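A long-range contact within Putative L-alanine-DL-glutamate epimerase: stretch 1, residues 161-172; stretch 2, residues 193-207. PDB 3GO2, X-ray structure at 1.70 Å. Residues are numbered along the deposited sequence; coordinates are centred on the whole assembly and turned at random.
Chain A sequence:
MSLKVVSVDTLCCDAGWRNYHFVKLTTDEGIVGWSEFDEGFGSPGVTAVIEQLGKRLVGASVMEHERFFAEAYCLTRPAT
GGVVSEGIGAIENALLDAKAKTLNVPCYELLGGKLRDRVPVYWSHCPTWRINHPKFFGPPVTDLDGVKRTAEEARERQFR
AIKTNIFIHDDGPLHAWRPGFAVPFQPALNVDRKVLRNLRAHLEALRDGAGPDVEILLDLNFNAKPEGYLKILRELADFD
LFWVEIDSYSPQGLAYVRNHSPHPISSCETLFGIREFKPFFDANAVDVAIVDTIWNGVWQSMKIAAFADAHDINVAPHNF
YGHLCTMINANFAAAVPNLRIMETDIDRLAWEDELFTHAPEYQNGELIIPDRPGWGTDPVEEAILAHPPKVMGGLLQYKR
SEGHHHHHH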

ATOM      1  N   ALA A 161       6.277  24.194  31.922  1.00 15.88           N
ATOM      2  CA  ALA A 161       7.066  23.320  31.037  1.00 15.76           C
ATOM      3  C   ALA A 161       8.373  23.982  30.640  1.00 15.54           C
ATOM      4  O   ALA A 161       8.440  25.204  30.516  1.00 16.34           O
ATOM      5  CB  ALA A 161       6.264  22.938  29.808  1.00 16.23           C
ATOM      6  N   ILE A 162       9.417  23.173  30.471  1.00 14.51           N
ATOM      7  CA  ILE A 162      10.729  23.636  30.029  1.00 14.13           C
ATOM      8  C   ILE A 162      11.262  22.685  28.963  1.00 14.38           C
ATOM      9  O   ILE A 162      10.906  21.505  28.974  1.00 14.68           O
ATOM     10  CB  ILE A 162      11.761  23.704  31.215  1.00 15.24           C
ATOM     11  CG1 ILE A 162      11.943  22.347  31.876  1.00 15.53           C
ATOM     12  CG2 ILE A 162      11.305  24.736  32.246  1.00 15.03           C
ATOM     13  CD1 ILE A 162      12.905  22.375  33.077  1.00 17.20           C
ATOM     14  N   LYS A 163      12.105  23.198  28.063  1.00 13.71           N
ATOM     15  CA  LYS A 163      12.744  22.378  27.050  1.00 13.58           C
ATOM     16  C   LYS A 163      14.246  22.459  27.109  1.00 14.22           C
ATOM     17  O   LYS A 163      14.797  23.543  27.157  1.00 14.94           O
ATOM     18  CB  LYS A 163      12.281  22.771  25.661  1.00 13.68           C
ATOM     19  CG  LYS A 163      12.672  21.743  24.597  1.00 13.93           C
ATOM     20  CD  LYS A 163      11.988  21.944  23.225  1.00 12.97           C
ATOM     21  CE  LYS A 163      12.618  23.023  22.350  1.00 13.75           C
ATOM     22  NZ  LYS A 163      11.861  23.233  21.059  1.00 15.59           N
ATOM     23  N   THR A 164      14.905  21.305  27.090  1.00 14.82           N
ATOM     24  CA  THR A 164      16.361  21.253  27.035  1.00 14.70           C
ATOM     25  C   THR A 164      16.834  20.536  25.764  1.00 15.27           C
ATOM     26  O   THR A 164      16.026  20.049  24.969  1.00 15.63           O
ATOM     27  CB  THR A 164      16.965  20.567  28.300  1.00 15.50           C
ATOM     28  OG1 THR A 164      18.369  20.832  28.347  1.00 15.35           O
ATOM     29  CG2 THR A 164      16.665  19.043  28.342  1.00 15.71           C
ATOM     30  N   ASN A 165      18.146  20.472  25.605  1.00 14.12           N
ATOM     31  CA  ASN A 165      18.799  19.838  24.449  1.00 15.44           C
ATOM     32  C   ASN A 165      19.780  18.776  24.984  1.00 15.99           C
ATOM     33  O   ASN A 165      19.571  18.241  26.084  1.00 16.15           O
ATOM     34  CB  ASN A 165      19.486  20.889  23.602  1.00 14.68           C
ATOM     35  CG  ASN A 165      18.518  21.917  23.028  1.00 14.87           C
ATOM     36  OD1 ASN A 165      18.110  21.828  21.841  1.00 19.58           O
ATOM     37  ND2 ASN A 165      18.140  22.883  23.837  1.00 13.07           N
ATOM     38  N   ILE A 166      20.808  18.443  24.220  1.00 16.22           N
ATOM     39  CA  ILE A 166      21.737  17.369  24.592  1.00 15.75           C
ATOM     40  C   ILE A 166      23.049  17.968  25.110  1.00 16.15           C
ATOM     41  O   ILE A 166      23.703  18.757  24.403  1.00 15.37           O
ATOM     42  CB  ILE A 166      22.066  16.429  23.410  1.00 15.98           C
ATOM     43  CG1 ILE A 166      20.798  16.019  22.652  1.00 17.33           C
ATOM     44  CG2 ILE A 166      22.847  15.169  23.918  1.00 16.76           C
ATOM     45  CD1 ILE A 166      21.079  15.273  21.344  1.00 16.32           C
ATOM     46  N   PHE A 167      23.428  17.552  26.327  1.00 16.30           N
ATOM     47  CA  PHE A 167      24.613  18.063  26.992  1.00 17.42           C
ATOM     48  C   PHE A 167      25.493  16.971  27.553  1.00 18.04           C
ATOM     49  O   PHE A 167      25.004  15.995  28.130  1.00 18.42           O
ATOM     50  CB  PHE A 167      24.237  19.044  28.108  1.00 17.91           C
ATOM     51  CG  PHE A 167      23.693  20.308  27.584  1.00 16.87           C
ATOM     52  CD1 PHE A 167      24.552  21.289  27.110  1.00 18.81           C
ATOM     53  CD2 PHE A 167      22.327  20.496  27.454  1.00 19.34           C
ATOM     54  CE1 PHE A 167      24.036  22.434  26.566  1.00 19.13           C
ATOM     55  CE2 PHE A 167      21.834  21.659  26.899  1.00 18.41           C
ATOM     56  CZ  PHE A 167      22.702  22.607  26.467  1.00 16.05           C
ATOM     57  N   ILE A 168      26.797  17.195  27.368  1.00 18.48           N
ATOM     58  CA  ILE A 168      27.845  16.322  27.865  1.00 19.01           C
ATOM     59  C   ILE A 168      28.481  16.962  29.103  1.00 19.12           C
ATOM     60  O   ILE A 168      29.106  18.043  29.017  1.00 18.86           O
ATOM     61  CB  ILE A 168      28.941  16.112  26.817  1.00 19.21           C
ATOM     62  CG1 ILE A 168      28.340  15.673  25.471  1.00 18.19           C
ATOM     63  CG2 ILE A 168      30.025  15.114  27.376  1.00 19.41           C
ATOM     64  CD1 ILE A 168      27.474  14.419  25.530  1.00 20.90           C
ATOM     65  N   HIS A 169      28.329  16.269  30.221  1.00 20.14           N
ATOM     66  CA  HIS A 169      28.719  16.751  31.558  1.00 21.22           C
ATOM     67  C   HIS A 169      30.000  16.106  32.086  1.00 22.74           C
ATOM     68  O   HIS A 169      30.700  16.709  32.903  1.00 22.90           O
ATOM     69  CB  HIS A 169      27.601  16.472  32.573  1.00 21.12           C
ATOM     70  CG  HIS A 169      26.428  17.400  32.469  1.00 20.31           C
ATOM     71  ND1 HIS A 169      26.354  18.587  33.165  1.00 19.51           N
ATOM     72  CD2 HIS A 169      25.285  17.312  31.750  1.00 20.15           C
ATOM     73  CE1 HIS A 169      25.206  19.189  32.878  1.00 21.72           C
ATOM     74  NE2 HIS A 169      24.541  18.434  32.020  1.00 18.69           N
ATOM     75  N   ASP A 170      30.325  14.909  31.624  1.00 24.31           N
ATOM     76  CA  ASP A 170      31.383  14.114  32.269  1.00 26.64           C
ATOM     77  C   ASP A 170      32.648  13.959  31.431  1.00 28.08           C
ATOM     78  O   ASP A 170      33.436  13.024  31.659  1.00 29.57           O
ATOM     79  CB  ASP A 170      30.840  12.745  32.704  1.00 26.48           C
ATOM     80  CG  ASP A 170      30.546  11.819  31.534  1.00 27.59           C
ATOM     81  OD1 ASP A 170      30.751  12.218  30.359  1.00 27.33           O
ATOM     82  OD2 ASP A 170      30.105  10.687  31.823  1.00 31.80           O
ATOM     83  N   ASP A 171      32.858  14.873  30.488  1.00 29.15           N
ATOM     84  CA  ASP A 171      34.045  14.861  29.656  1.00 30.70           C
ATOM     85  C   ASP A 171      34.551  16.280  29.498  1.00 30.40           C
ATOM     86  O   ASP A 171      34.490  16.876  28.425  1.00 30.63           O
ATOM     87  CB  ASP A 171      33.759  14.226  28.295  1.00 31.52           C
ATOM     88  CG  ASP A 171      35.004  14.123  27.437  1.00 34.70           C
ATOM     89  OD1 ASP A 171      36.071  13.802  28.000  1.00 39.14           O
ATOM     90  OD2 ASP A 171      34.920  14.396  26.223  1.00 37.88           O
ATOM     91  N   GLY A 172      35.041  16.837  30.599  1.00 30.02           N
ATOM     92  CA  GLY A 172      35.563  18.188  30.600  1.00 29.92           C
ATOM     93  C   GLY A 172      34.468  19.194  30.924  1.00 29.55           C
ATOM     94  O   GLY A 172      33.432  18.815  31.484  1.00 29.22           O
ATOM     95  N   ARG A 193      27.368   5.214  24.379  1.00 18.94           N
ATOM     96  CA  ARG A 193      27.090   5.208  25.781  1.00 20.03           C
ATOM     97  C   ARG A 193      27.316   6.560  26.398  1.00 19.11           C
ATOM     98  O   ARG A 193      26.592   6.918  27.324  1.00 19.10           O
ATOM     99  CB  ARG A 193      27.954   4.193  26.523  1.00 20.68           C
ATOM    100  CG  ARG A 193      27.495   2.808  26.416  1.00 25.80           C
ATOM    101  CD  ARG A 193      28.383   1.965  27.330  1.00 29.94           C
ATOM    102  NE  ARG A 193      28.427   0.531  27.068  1.00 34.24           N
ATOM    103  CZ  ARG A 193      27.456  -0.226  26.574  1.00 34.98           C
ATOM    104  NH1 ARG A 193      26.278   0.281  26.181  1.00 37.16           N
ATOM    105  NH2 ARG A 193      27.690  -1.537  26.440  1.00 35.82           N
ATOM    106  N   LYS A 194      28.295   7.300  25.905  1.00 19.30           N
ATOM    107  CA  LYS A 194      28.582   8.623  26.454  1.00 20.84           C
ATOM    108  C   LYS A 194      27.393   9.562  26.290  1.00 19.88           C
ATOM    109  O   LYS A 194      27.002  10.267  27.228  1.00 19.98           O
ATOM    110  CB  LYS A 194      29.827   9.227  25.795  1.00 21.95           C
ATOM    111  CG  LYS A 194      30.262  10.550  26.413  1.00 26.59           C
ATOM    112  CD  LYS A 194      31.592  11.032  25.863  1.00 30.65           C
ATOM    113  CE  LYS A 194      31.405  12.097  24.784  1.00 34.36           C
ATOM    114  NZ  LYS A 194      32.674  12.833  24.504  1.00 36.30           N
ATOM    115  N   VAL A 195      26.815   9.579  25.094  1.00 18.74           N
ATOM    116  CA  VAL A 195      25.649  10.424  24.841  1.00 18.28           C
ATOM    117  C   VAL A 195      24.505   9.999  25.750  1.00 17.40           C
ATOM    118  O   VAL A 195      23.835  10.825  26.403  1.00 16.50           O
ATOM    119  CB  VAL A 195      25.238  10.378  23.348  1.00 18.23           C
ATOM    120  CG1 VAL A 195      23.890  11.080  23.138  1.00 19.17           C
ATOM    121  CG2 VAL A 195      26.333  11.017  22.481  1.00 20.21           C
ATOM    122  N   LEU A 196      24.275   8.692  25.825  1.00 16.12           N
ATOM    123  CA  LEU A 196      23.133   8.200  26.562  1.00 16.19           C
ATOM    124  C   LEU A 196      23.250   8.498  28.065  1.00 16.54           C
ATOM    125  O   LEU A 196      22.304   8.982  28.675  1.00 16.00           O
ATOM    126  CB  LEU A 196      22.916   6.713  26.305  1.00 16.05           C
ATOM    127  CG  LEU A 196      22.573   6.322  24.864  1.00 16.15           C
ATOM    128  CD1 LEU A 196      22.599   4.812  24.744  1.00 17.94           C
ATOM    129  CD2 LEU A 196      21.212   6.873  24.468  1.00 15.24           C
ATOM    130  N   ARG A 197      24.407   8.216  28.665  1.00 17.72           N
ATOM    131  CA  ARG A 197      24.530   8.448  30.110  1.00 18.35           C
ATOM    132  C   ARG A 197      24.502   9.942  30.474  1.00 18.10           C
ATOM    133  O   ARG A 197      24.007  10.313  31.543  1.00 18.78           O
ATOM    134  CB  ARG A 197      25.797   7.801  30.660  1.00 19.42           C
ATOM    135  CG  ARG A 197      27.048   8.422  30.269  1.00 23.00           C
ATOM    136  CD  ARG A 197      28.234   7.740  30.966  1.00 29.70           C
ATOM    137  NE  ARG A 197      29.449   8.410  30.552  1.00 30.47           N
ATOM    138  CZ  ARG A 197      30.346   7.944  29.693  1.00 32.71           C
ATOM    139  NH1 ARG A 197      30.245   6.729  29.163  1.00 32.80           N
ATOM    140  NH2 ARG A 197      31.390   8.701  29.397  1.00 35.96           N
ATOM    141  N   ASN A 198      24.987  10.792  29.582  1.00 17.65           N
ATOM    142  CA  ASN A 198      24.944  12.235  29.822  1.00 18.37           C
ATOM    143  C   ASN A 198      23.534  12.807  29.666  1.00 18.29           C
ATOM    144  O   ASN A 198      23.116  13.631  30.466  1.00 17.46           O
ATOM    145  CB  ASN A 198      25.953  12.944  28.940  1.00 18.76           C
ATOM    146  CG  ASN A 198      27.325  12.881  29.531  1.00 21.31           C
ATOM    147  OD1 ASN A 198      27.610  13.589  30.518  1.00 21.34           O
ATOM    148  ND2 ASN A 198      28.164  11.970  29.007  1.00 20.02           N
ATOM    149  N   LEU A 199      22.791  12.338  28.658  1.00 18.46           N
ATOM    150  CA  LEU A 199      21.354  12.647  28.567  1.00 18.61           C
ATOM    151  C   LEU A 199      20.628  12.280  29.840  1.00 18.77           C
ATOM    152  O   LEU A 199      19.844  13.064  30.371  1.00 18.09           O
ATOM    153  CB  LEU A 199      20.667  11.884  27.425  1.00 19.14           C
ATOM    154  CG  LEU A 199      20.620  12.563  26.088  1.00 21.24           C
ATOM    155  CD1 LEU A 199      20.198  11.560  24.990  1.00 21.78           C
ATOM    156  CD2 LEU A 199      19.696  13.813  26.183  1.00 22.29           C
ATOM    157  N   ARG A 200      20.846  11.061  30.314  1.00 18.59           N
ATOM    158  CA  ARG A 200      20.205  10.625  31.542  1.00 19.66           C
ATOM    159  C   ARG A 200      20.591  11.518  32.753  1.00 18.98           C
ATOM    160  O   ARG A 200      19.709  11.965  33.506  1.00 17.33           O
ATOM    161  CB  ARG A 200      20.555   9.174  31.851  1.00 19.86           C
ATOM    162  CG  ARG A 200      20.029   8.763  33.204  1.00 23.74           C
ATOM    163  CD  ARG A 200      20.355   7.338  33.557  1.00 28.61           C
ATOM    164  NE  ARG A 200      19.571   6.360  32.810  1.00 32.35           N
ATOM    165  CZ  ARG A 200      18.245   6.246  32.813  1.00 34.95           C
ATOM    166  NH1 ARG A 200      17.459   7.063  33.514  1.00 38.23           N
ATOM    167  NH2 ARG A 200      17.690   5.279  32.092  1.00 38.01           N
ATOM    168  N   ALA A 201      21.888  11.749  32.940  1.00 18.79           N
ATOM    169  CA  ALA A 201      22.354  12.550  34.091  1.00 18.92           C
ATOM    170  C   ALA A 201      21.732  13.953  34.064  1.00 18.58           C
ATOM    171  O   ALA A 201      21.245  14.447  35.093  1.00 18.34           O
ATOM    172  CB  ALA A 201      23.893  12.629  34.124  1.00 19.23           C
ATOM    173  N   HIS A 202      21.776  14.587  32.884  1.00 17.59           N
ATOM    174  CA  HIS A 202      21.198  15.923  32.685  1.00 17.47           C
ATOM    175  C   HIS A 202      19.712  15.995  32.983  1.00 17.15           C
ATOM    176  O   HIS A 202      19.249  16.863  33.732  1.00 16.11           O
ATOM    177  CB  HIS A 202      21.482  16.384  31.255  1.00 17.36           C
ATOM    178  CG  HIS A 202      20.992  17.760  30.946  1.00 16.37           C
ATOM    179  ND1 HIS A 202      21.800  18.877  31.024  1.00 16.73           N
ATOM    180  CD2 HIS A 202      19.788  18.195  30.496  1.00 17.19           C
ATOM    181  CE1 HIS A 202      21.094  19.945  30.680  1.00 16.35           C
ATOM    182  NE2 HIS A 202      19.872  19.558  30.362  1.00 16.71           N
ATOM    183  N   LEU A 203      18.954  15.086  32.381  1.00 16.75           N
ATOM    184  CA  LEU A 203      17.537  15.052  32.570  1.00 16.77           C
ATOM    185  C   LEU A 203      17.142  14.712  34.022  1.00 17.63           C
ATOM    186  O   LEU A 203      16.162  15.248  34.529  1.00 17.92           O
ATOM    187  CB  LEU A 203      16.902  14.054  31.588  1.00 16.44           C
ATOM    188  CG  LEU A 203      16.881  14.536  30.148  1.00 16.20           C
ATOM    189  CD1 LEU A 203      16.492  13.349  29.227  1.00 14.64           C
ATOM    190  CD2 LEU A 203      15.880  15.665  29.991  1.00 14.97           C
ATOM    191  N   GLU A 204      17.895  13.837  34.678  1.00 18.10           N
ATOM    192  CA  GLU A 204      17.619  13.511  36.102  1.00 19.32           C
ATOM    193  C   GLU A 204      17.793  14.734  37.005  1.00 18.57           C
ATOM    194  O   GLU A 204      16.962  14.962  37.905  1.00 19.08           O
ATOM    195  CB  GLU A 204      18.455  12.323  36.571  1.00 19.68           C
ATOM    196  CG  GLU A 204      17.890  11.006  36.028  1.00 22.45           C
ATOM    197  CD  GLU A 204      18.733   9.792  36.338  1.00 26.94           C
ATOM    198  OE1 GLU A 204      19.889   9.971  36.767  1.00 28.90           O
ATOM    199  OE2 GLU A 204      18.220   8.659  36.156  1.00 27.66           O
ATOM    200  N   ALA A 205      18.821  15.528  36.732  1.00 18.69           N
ATOM    201  CA  ALA A 205      19.048  16.791  37.447  1.00 19.13           C
ATOM    202  C   ALA A 205      17.934  17.778  37.184  1.00 19.20           C
ATOM    203  O   ALA A 205      17.418  18.446  38.105  1.00 18.98           O
ATOM    204  CB  ALA A 205      20.407  17.395  37.098  1.00 18.95           C
ATOM    205  N   LEU A 206      17.554  17.900  35.915  1.00 19.46           N
ATOM    206  CA  LEU A 206      16.440  18.767  35.572  1.00 19.40           C
ATOM    207  C   LEU A 206      15.143  18.373  36.270  1.00 19.84           C
ATOM    208  O   LEU A 206      14.423  19.235  36.777  1.00 20.33           O
ATOM    209  CB  LEU A 206      16.252  18.790  34.044  1.00 20.77           C
ATOM    210  CG  LEU A 206      15.688  20.060  33.464  1.00 21.16           C
ATOM    211  CD1 LEU A 206      16.684  21.231  33.582  1.00 21.21           C
ATOM    212  CD2 LEU A 206      15.317  19.806  31.986  1.00 21.26           C
ATOM    213  N   ARG A 207      14.849  17.065  36.314  1.00 19.12           N
ATOM    214  CA  ARG A 207      13.637  16.577  36.938  1.00 20.10           C
ATOM    215  C   ARG A 207      13.648  16.810  38.459  1.00 20.25           C
ATOM    216  O   ARG A 207      12.608  17.146  39.054  1.00 21.27           O
ATOM    217  CB  ARG A 207      13.451  15.085  36.656  1.00 19.54           C
ATOM    218  CG  ARG A 207      12.283  14.437  37.403  1.00 21.90           C
ATOM    219  CD  ARG A 207      10.979  15.203  37.157  1.00 23.73           C
ATOM    220  NE  ARG A 207      10.496  15.024  35.788  1.00 24.01           N
ATOM    221  CZ  ARG A 207       9.590  15.789  35.176  1.00 25.66           C
ATOM    222  NH1 ARG A 207       9.063  16.848  35.768  1.00 24.07           N
ATOM    223  NH2 ARG A 207       9.217  15.479  33.939  1.00 27.35           N
TER

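Strand 161-164 and helix 193-207 run nearly antiparallel, at 158°, with their axes 10.9 Å apart at closest approach. Beyond the strand the chain draws nearer the helix, the CA–CA distance falling from 8.4 Å for Thr164 and Leu203 to 5.4 Å for Ile168 and Asn198. Together the stretches bury 789 Å².

Alternation along the strand turns Ile162 and Thr164 toward the helix and Lys163 away. Ile162, with chi1 p and chi2 t, extends CD1 to 3.6 Å from CG of Leu206. Thr164, in the t rotamer, serves two environments: its CG2 lies 3.8 Å from Leu203 CD2, among leucine methyls, while its OG1 hydrogen-bonds His202 NE2 at 2.8 Å.

His202, chi1 t and chi2 96°, is thereby held at both ring nitrogens, for its ND1 hydrogen-bonds His169 NE2 at 2.9 Å. This link is nearly straight (173°) and lies near both ring planes, so the imidazoles meet rim to rim. The Phe167 ring lies near parallel to that of His202 but slid aside, with CD2 3.5 Å from His202 CE1. Nearby, Ile166 CG2 packs 4.1 Å from Leu199 CG.

Asn198, chi1 m, points toward the loop and uses both ends of its amide. OD1 accepts the backbone N of His169 at 2.8 Å and, weakly, N of Asp170 at 3.2 Å; ND2 donates to Asp170 OD1 at 2.9 Å and to its own helix at Lys194 O, 2.7 Å away. Asp170, chi1 p, divides its carboxylate, directing OD2 to Arg197 NE in a 2.7 Å salt bridge. Arg197 and Lys194 both leave the helix sideways, yet their ends come nearer the loop; Lys194 NZ reaches Asp171 OD2 at 3.2 Å, a salt bridge whose hydrogen bond is weak.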